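Local coordinates for transmembrane oligosaccharyl transferase (Archaeoglobus fulgidus, PDB 3WAJ), which belongs to the STT3/AglB family of membrane-embedded oligosaccharyl transferases, pairing a GT-C-type transmembrane region with a soluble C-terminal part, at residues F542-G554 with N604-K618. Numbering follows the deposited sequence.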
loop_
_atom_site.group_PDB
_atom_site.type_symbol
_atom_site.label_atom_id
_atom_site.label_comp_id
_atom_site.label_asym_id
_atom_site.label_seq_id
_atom_site.Cartn_x
_atom_site.Cartn_y
_atom_site.Cartn_z
ATOM N N PHE A 542 4.311 -2.324 -29.087
ATOM C CA PHE A 542 5.612 -2.889 -29.377
ATOM C C PHE A 542 5.843 -4.198 -28.628
ATOM O O PHE A 542 5.120 -4.580 -27.700
ATOM C CB PHE A 542 6.743 -1.888 -29.076
ATOM C CG PHE A 542 6.977 -1.631 -27.582
ATOM C CD1 PHE A 542 6.023 -0.966 -26.805
ATOM C CD2 PHE A 542 8.165 -2.026 -26.971
ATOM C CE1 PHE A 542 6.246 -0.710 -25.434
ATOM C CE2 PHE A 542 8.393 -1.780 -25.614
ATOM C CZ PHE A 542 7.435 -1.116 -24.844
ATOM N N GLU A 543 6.881 -4.862 -29.086
ATOM C CA GLU A 543 7.427 -6.078 -28.530
ATOM C C GLU A 543 7.807 -5.900 -27.023
ATOM O O GLU A 543 8.831 -5.310 -26.697
ATOM C CB GLU A 543 8.637 -6.423 -29.432
ATOM C CG GLU A 543 9.387 -5.148 -30.089
ATOM C CD GLU A 543 8.711 -4.466 -31.351
ATOM O OE1 GLU A 543 9.142 -3.358 -31.778
ATOM O OE2 GLU A 543 7.762 -5.024 -31.936
ATOM N N THR A 544 6.974 -6.395 -26.106
ATOM C CA THR A 544 7.201 -6.183 -24.665
ATOM C C THR A 544 7.564 -7.432 -23.838
ATOM O O THR A 544 7.483 -8.552 -24.322
ATOM C CB THR A 544 5.976 -5.533 -23.982
ATOM O OG1 THR A 544 4.830 -6.390 -24.107
ATOM C CG2 THR A 544 5.684 -4.156 -24.566
ATOM N N TYR A 545 7.928 -7.232 -22.572
ATOM C CA TYR A 545 8.130 -8.357 -21.647
ATOM C C TYR A 545 7.722 -7.974 -20.225
ATOM O O TYR A 545 7.642 -6.787 -19.892
ATOM C CB TYR A 545 9.591 -8.874 -21.667
ATOM C CG TYR A 545 10.635 -7.810 -21.391
ATOM C CD1 TYR A 545 10.848 -7.326 -20.103
ATOM C CD2 TYR A 545 11.419 -7.296 -22.419
ATOM C CE1 TYR A 545 11.798 -6.346 -19.851
ATOM C CE2 TYR A 545 12.381 -6.315 -22.175
ATOM C CZ TYR A 545 12.560 -5.849 -20.884
ATOM O OH TYR A 545 13.505 -4.878 -20.630
ATOM N N GLY A 546 7.471 -8.975 -19.383
ATOM C CA GLY A 546 7.030 -8.699 -18.034
ATOM C C GLY A 546 8.102 -8.964 -16.999
ATOM O O GLY A 546 9.037 -9.754 -17.207
ATOM N N VAL A 547 7.949 -8.286 -15.869
ATOM C CA VAL A 547 8.837 -8.426 -14.743
ATOM C C VAL A 547 8.019 -8.972 -13.567
ATOM O O VAL A 547 7.076 -8.324 -13.085
ATOM C CB VAL A 547 9.438 -7.082 -14.383
ATOM C CG1 VAL A 547 10.375 -7.214 -13.155
ATOM C CG2 VAL A 547 10.196 -6.514 -15.574
ATOM N N ILE A 548 8.379 -10.165 -13.102
ATOM C CA ILE A 548 7.609 -10.813 -12.056
ATOM C C ILE A 548 8.265 -10.720 -10.669
ATOM O O ILE A 548 9.447 -10.995 -10.482
ATOM C CB ILE A 548 7.264 -12.274 -12.416
ATOM C CG1 ILE A 548 6.165 -12.795 -11.490
ATOM C CG2 ILE A 548 8.488 -13.161 -12.347
ATOM C CD1 ILE A 548 5.328 -13.891 -12.115
ATOM N N SER A 549 7.465 -10.339 -9.687
ATOM C CA SER A 549 7.937 -10.161 -8.328
ATOM C C SER A 549 6.690 -10.136 -7.448
ATOM O O SER A 549 5.580 -10.154 -7.955
ATOM C CB SER A 549 8.710 -8.840 -8.221
ATOM O OG SER A 549 9.129 -8.613 -6.885
ATOM N N TRP A 550 6.853 -10.089 -6.137
ATOM C CA TRP A 550 5.687 -10.050 -5.262
ATOM C C TRP A 550 4.895 -8.754 -5.534
ATOM O O TRP A 550 5.454 -7.785 -6.068
ATOM C CB TRP A 550 6.130 -10.163 -3.792
ATOM C CG TRP A 550 5.017 -10.422 -2.804
ATOM C CD1 TRP A 550 4.863 -9.826 -1.588
ATOM C CD2 TRP A 550 3.910 -11.339 -2.944
ATOM N NE1 TRP A 550 3.739 -10.307 -0.963
ATOM C CE2 TRP A 550 3.133 -11.233 -1.769
ATOM C CE3 TRP A 550 3.500 -12.231 -3.946
ATOM C CZ2 TRP A 550 1.970 -11.993 -1.562
ATOM C CZ3 TRP A 550 2.342 -12.975 -3.744
ATOM C CH2 TRP A 550 1.594 -12.855 -2.559
ATOM N N TRP A 551 3.608 -8.724 -5.188
ATOM C CA TRP A 551 2.758 -7.608 -5.621
ATOM C C TRP A 551 3.101 -6.275 -4.950
ATOM O O TRP A 551 2.871 -5.218 -5.539
ATOM C CB TRP A 551 1.278 -7.937 -5.434
ATOM C CG TRP A 551 0.853 -8.222 -4.018
ATOM C CD1 TRP A 551 0.796 -9.447 -3.414
ATOM C CD2 TRP A 551 0.374 -7.274 -3.044
ATOM N NE1 TRP A 551 0.326 -9.322 -2.126
ATOM C CE2 TRP A 551 0.067 -8.003 -1.868
ATOM C CE3 TRP A 551 0.190 -5.884 -3.048
ATOM C CZ2 TRP A 551 -0.432 -7.388 -0.705
ATOM C CZ3 TRP A 551 -0.299 -5.269 -1.891
ATOM C CH2 TRP A 551 -0.606 -6.024 -0.734
ATOM N N ASP A 552 3.653 -6.336 -3.735
ATOM C CA ASP A 552 4.096 -5.145 -2.988
ATOM C C ASP A 552 4.942 -4.185 -3.817
ATOM O O ASP A 552 4.833 -2.966 -3.667
ATOM C CB ASP A 552 4.960 -5.570 -1.784
ATOM C CG ASP A 552 4.182 -6.289 -0.735
ATOM O OD1 ASP A 552 2.960 -6.531 -0.917
ATOM O OD2 ASP A 552 4.804 -6.620 0.281
ATOM N N TYR A 553 5.775 -4.763 -4.684
ATOM C CA TYR A 553 6.886 -4.075 -5.337
ATOM C C TYR A 553 6.529 -3.457 -6.698
ATOM O O TYR A 553 7.365 -2.783 -7.311
ATOM C CB TYR A 553 8.090 -5.056 -5.443
ATOM C CG TYR A 553 8.430 -5.633 -4.084
ATOM C CD1 TYR A 553 8.780 -4.784 -3.032
ATOM C CD2 TYR A 553 8.380 -7.001 -3.827
ATOM C CE1 TYR A 553 9.087 -5.272 -1.763
ATOM C CE2 TYR A 553 8.693 -7.511 -2.535
ATOM C CZ TYR A 553 9.036 -6.630 -1.509
ATOM O OH TYR A 553 9.333 -7.081 -0.215
ATOM N N GLY A 554 5.289 -3.673 -7.153
ATOM C CA GLY A 554 4.858 -3.269 -8.488
ATOM C C GLY A 554 5.061 -1.799 -8.816
ATOM O O GLY A 554 5.565 -1.439 -9.898
ATOM N N ASN A 604 4.312 -13.865 -20.104
ATOM C CA ASN A 604 5.412 -13.383 -20.922
ATOM C C ASN A 604 6.522 -12.740 -20.071
ATOM O O ASN A 604 6.989 -11.626 -20.365
ATOM C CB ASN A 604 4.866 -12.357 -21.919
ATOM C CG ASN A 604 5.828 -12.059 -23.032
ATOM O OD1 ASN A 604 6.522 -12.958 -23.522
ATOM N ND2 ASN A 604 5.893 -10.783 -23.438
ATOM N N VAL A 605 6.946 -13.412 -19.002
ATOM C CA VAL A 605 7.962 -12.778 -18.169
ATOM C C VAL A 605 9.357 -12.999 -18.736
ATOM O O VAL A 605 9.654 -14.051 -19.305
ATOM C CB VAL A 605 7.877 -13.158 -16.660
ATOM C CG1 VAL A 605 6.585 -13.885 -16.334
ATOM C CG2 VAL A 605 9.089 -13.958 -16.229
ATOM N N LYS A 606 10.202 -11.986 -18.595
ATOM C CA LYS A 606 11.590 -12.102 -18.985
ATOM C C LYS A 606 12.536 -11.881 -17.783
ATOM O O LYS A 606 13.690 -12.322 -17.787
ATOM C CB LYS A 606 11.905 -11.124 -20.117
ATOM C CG LYS A 606 13.266 -11.377 -20.726
ATOM C CD LYS A 606 13.666 -10.356 -21.801
ATOM C CE LYS A 606 14.855 -10.930 -22.597
ATOM N NZ LYS A 606 15.699 -9.865 -23.184
ATOM N N TYR A 607 12.046 -11.207 -16.752
ATOM C CA TYR A 607 12.840 -11.013 -15.538
ATOM C C TYR A 607 12.050 -11.322 -14.291
ATOM O O TYR A 607 10.838 -11.092 -14.227
ATOM C CB TYR A 607 13.403 -9.592 -15.450
ATOM C CG TYR A 607 14.276 -9.284 -16.625
ATOM C CD1 TYR A 607 15.612 -9.662 -16.624
ATOM C CD2 TYR A 607 13.757 -8.666 -17.759
ATOM C CE1 TYR A 607 16.423 -9.411 -17.700
ATOM C CE2 TYR A 607 14.563 -8.403 -18.855
ATOM C CZ TYR A 607 15.899 -8.786 -18.817
ATOM O OH TYR A 607 16.727 -8.548 -19.888
ATOM N N VAL A 608 12.761 -11.865 -13.311
ATOM C CA VAL A 608 12.211 -12.143 -11.995
ATOM C C VAL A 608 12.997 -11.263 -11.016
ATOM O O VAL A 608 14.225 -11.186 -11.102
ATOM C CB VAL A 608 12.426 -13.626 -11.611
ATOM C CG1 VAL A 608 11.746 -13.950 -10.281
ATOM C CG2 VAL A 608 11.939 -14.569 -12.720
ATOM N N VAL A 609 12.300 -10.588 -10.105
ATOM C CA VAL A 609 12.963 -9.861 -9.026
ATOM C C VAL A 609 12.516 -10.428 -7.680
ATOM O O VAL A 609 11.313 -10.455 -7.365
ATOM C CB VAL A 609 12.666 -8.354 -9.060
ATOM C CG1 VAL A 609 13.440 -7.646 -7.946
ATOM C CG2 VAL A 609 13.001 -7.748 -10.437
ATOM N N SER A 610 13.481 -10.888 -6.885
ATOM C CA SER A 610 13.174 -11.549 -5.622
ATOM C C SER A 610 13.961 -10.922 -4.492
ATOM O O SER A 610 15.153 -10.600 -4.643
ATOM C CB SER A 610 13.483 -13.052 -5.726
ATOM O OG SER A 610 13.536 -13.678 -4.455
ATOM N N ASP A 611 13.311 -10.747 -3.345
ATOM C CA ASP A 611 14.016 -10.145 -2.218
ATOM C C ASP A 611 14.005 -11.010 -0.959
ATOM O O ASP A 611 13.376 -12.065 -0.927
ATOM C CB ASP A 611 13.581 -8.693 -1.952
ATOM C CG ASP A 611 12.333 -8.578 -1.102
ATOM O OD1 ASP A 611 11.554 -9.561 -0.960
ATOM O OD2 ASP A 611 12.122 -7.458 -0.590
ATOM N N ILE A 612 14.723 -10.577 0.067
ATOM C CA ILE A 612 14.922 -11.445 1.207
ATOM C C ILE A 612 13.622 -11.588 1.982
ATOM O O ILE A 612 13.431 -12.545 2.735
ATOM C CB ILE A 612 16.067 -10.944 2.094
ATOM C CG1 ILE A 612 16.445 -12.024 3.122
ATOM C CG2 ILE A 612 15.680 -9.614 2.768
ATOM C CD1 ILE A 612 17.654 -11.687 3.952
ATOM N N GLU A 613 12.716 -10.642 1.776
ATOM C CA GLU A 613 11.439 -10.664 2.478
ATOM C C GLU A 613 10.524 -11.727 1.875
ATOM O O GLU A 613 9.884 -12.495 2.597
ATOM C CB GLU A 613 10.798 -9.271 2.456
ATOM C CG GLU A 613 11.544 -8.257 3.319
ATOM C CD GLU A 613 10.833 -6.918 3.443
ATOM O OE1 GLU A 613 11.200 -6.130 4.345
ATOM O OE2 GLU A 613 9.918 -6.651 2.635
ATOM N N MET A 614 10.468 -11.741 0.549
ATOM C CA MET A 614 9.849 -12.824 -0.207
ATOM C C MET A 614 10.377 -14.195 0.208
ATOM O O MET A 614 9.618 -15.157 0.331
ATOM C CB MET A 614 10.087 -12.591 -1.700
ATOM C CG MET A 614 9.265 -11.416 -2.250
ATOM S SD MET A 614 9.732 -10.893 -3.908
ATOM C CE MET A 614 9.509 -12.463 -4.791
ATOM N N GLU A 615 11.683 -14.278 0.436
ATOM C CA GLU A 615 12.292 -15.538 0.830
ATOM C C GLU A 615 11.862 -15.921 2.243
ATOM O O GLU A 615 11.600 -17.086 2.529
ATOM C CB GLU A 615 13.827 -15.435 0.762
ATOM C CG GLU A 615 14.580 -16.676 1.231
ATOM C CD GLU A 615 16.094 -16.455 1.282
ATOM O OE1 GLU A 615 16.526 -15.560 2.034
ATOM O OE2 GLU A 615 16.854 -17.165 0.577
ATOM N N THR A 616 11.771 -14.926 3.121
ATOM C CA THR A 616 11.517 -15.176 4.530
ATOM C C THR A 616 10.132 -14.745 5.007
ATOM O O THR A 616 9.177 -15.497 4.893
ATOM C CB THR A 616 12.594 -14.542 5.406
ATOM O OG1 THR A 616 12.536 -13.120 5.262
ATOM C CG2 THR A 616 13.973 -15.045 4.992
ATOM N N GLY A 617 10.027 -13.544 5.559
ATOM C CA GLY A 617 8.821 -13.117 6.261
ATOM C C GLY A 617 7.546 -13.097 5.435
ATOM O O GLY A 617 6.471 -13.445 5.925
ATOM N N LYS A 618 7.658 -12.692 4.175
ATOM C CA LYS A 618 6.490 -12.605 3.329
ATOM C C LYS A 618 6.194 -13.915 2.609
ATOM O O LYS A 618 5.214 -13.985 1.862
ATOM C CB LYS A 618 6.641 -11.468 2.298
ATOM C CG LYS A 618 6.874 -10.077 2.879
ATOM C CD LYS A 618 6.863 -9.037 1.755
ATOM C CE LYS A 618 6.905 -7.615 2.319
ATOM N NZ LYS A 618 7.398 -6.628 1.284
#
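I548 donates a hydrogen bond through its N to Y607 O (2.9 Å) and accepts one at its O from V609 N, the pattern of two parallel neighbours within a mixed sheet. Between G546 and V547 the register slips by one residue, a beta bulge: G546 O receives K606 N in its carbonyl plane and, weakly, Y607 N. Apolar branched residues suit the buried faces: CG2 of I548 lies 3.7 Å from V608 CG2, and on the other face V547 CG1 meets V609 CG2. Y545 swings its ring between its own N and carbonyl carbon (chi1 55°), where K606 CD covers one face and the edge of Y607 comes against it, planes 66° apart; its hydroxyl bonds to P515 O. S549 OG donates to V609 O from above the carbonyl plane, while M614 SD touches W550 CB and flanks the Y553 ring obliquely. The extended K618 carries NZ to D552 OD2 (2.8 Å), on the anti lone pair, and to E613 OE2 (2.9 Å). D611 OD1 caps the helix at M614 N, and its OD2 accepts from W503. The lysine ammonium thus probably offsets two carboxylates, linking the 3-10 segment 551-553 to helix 612-615.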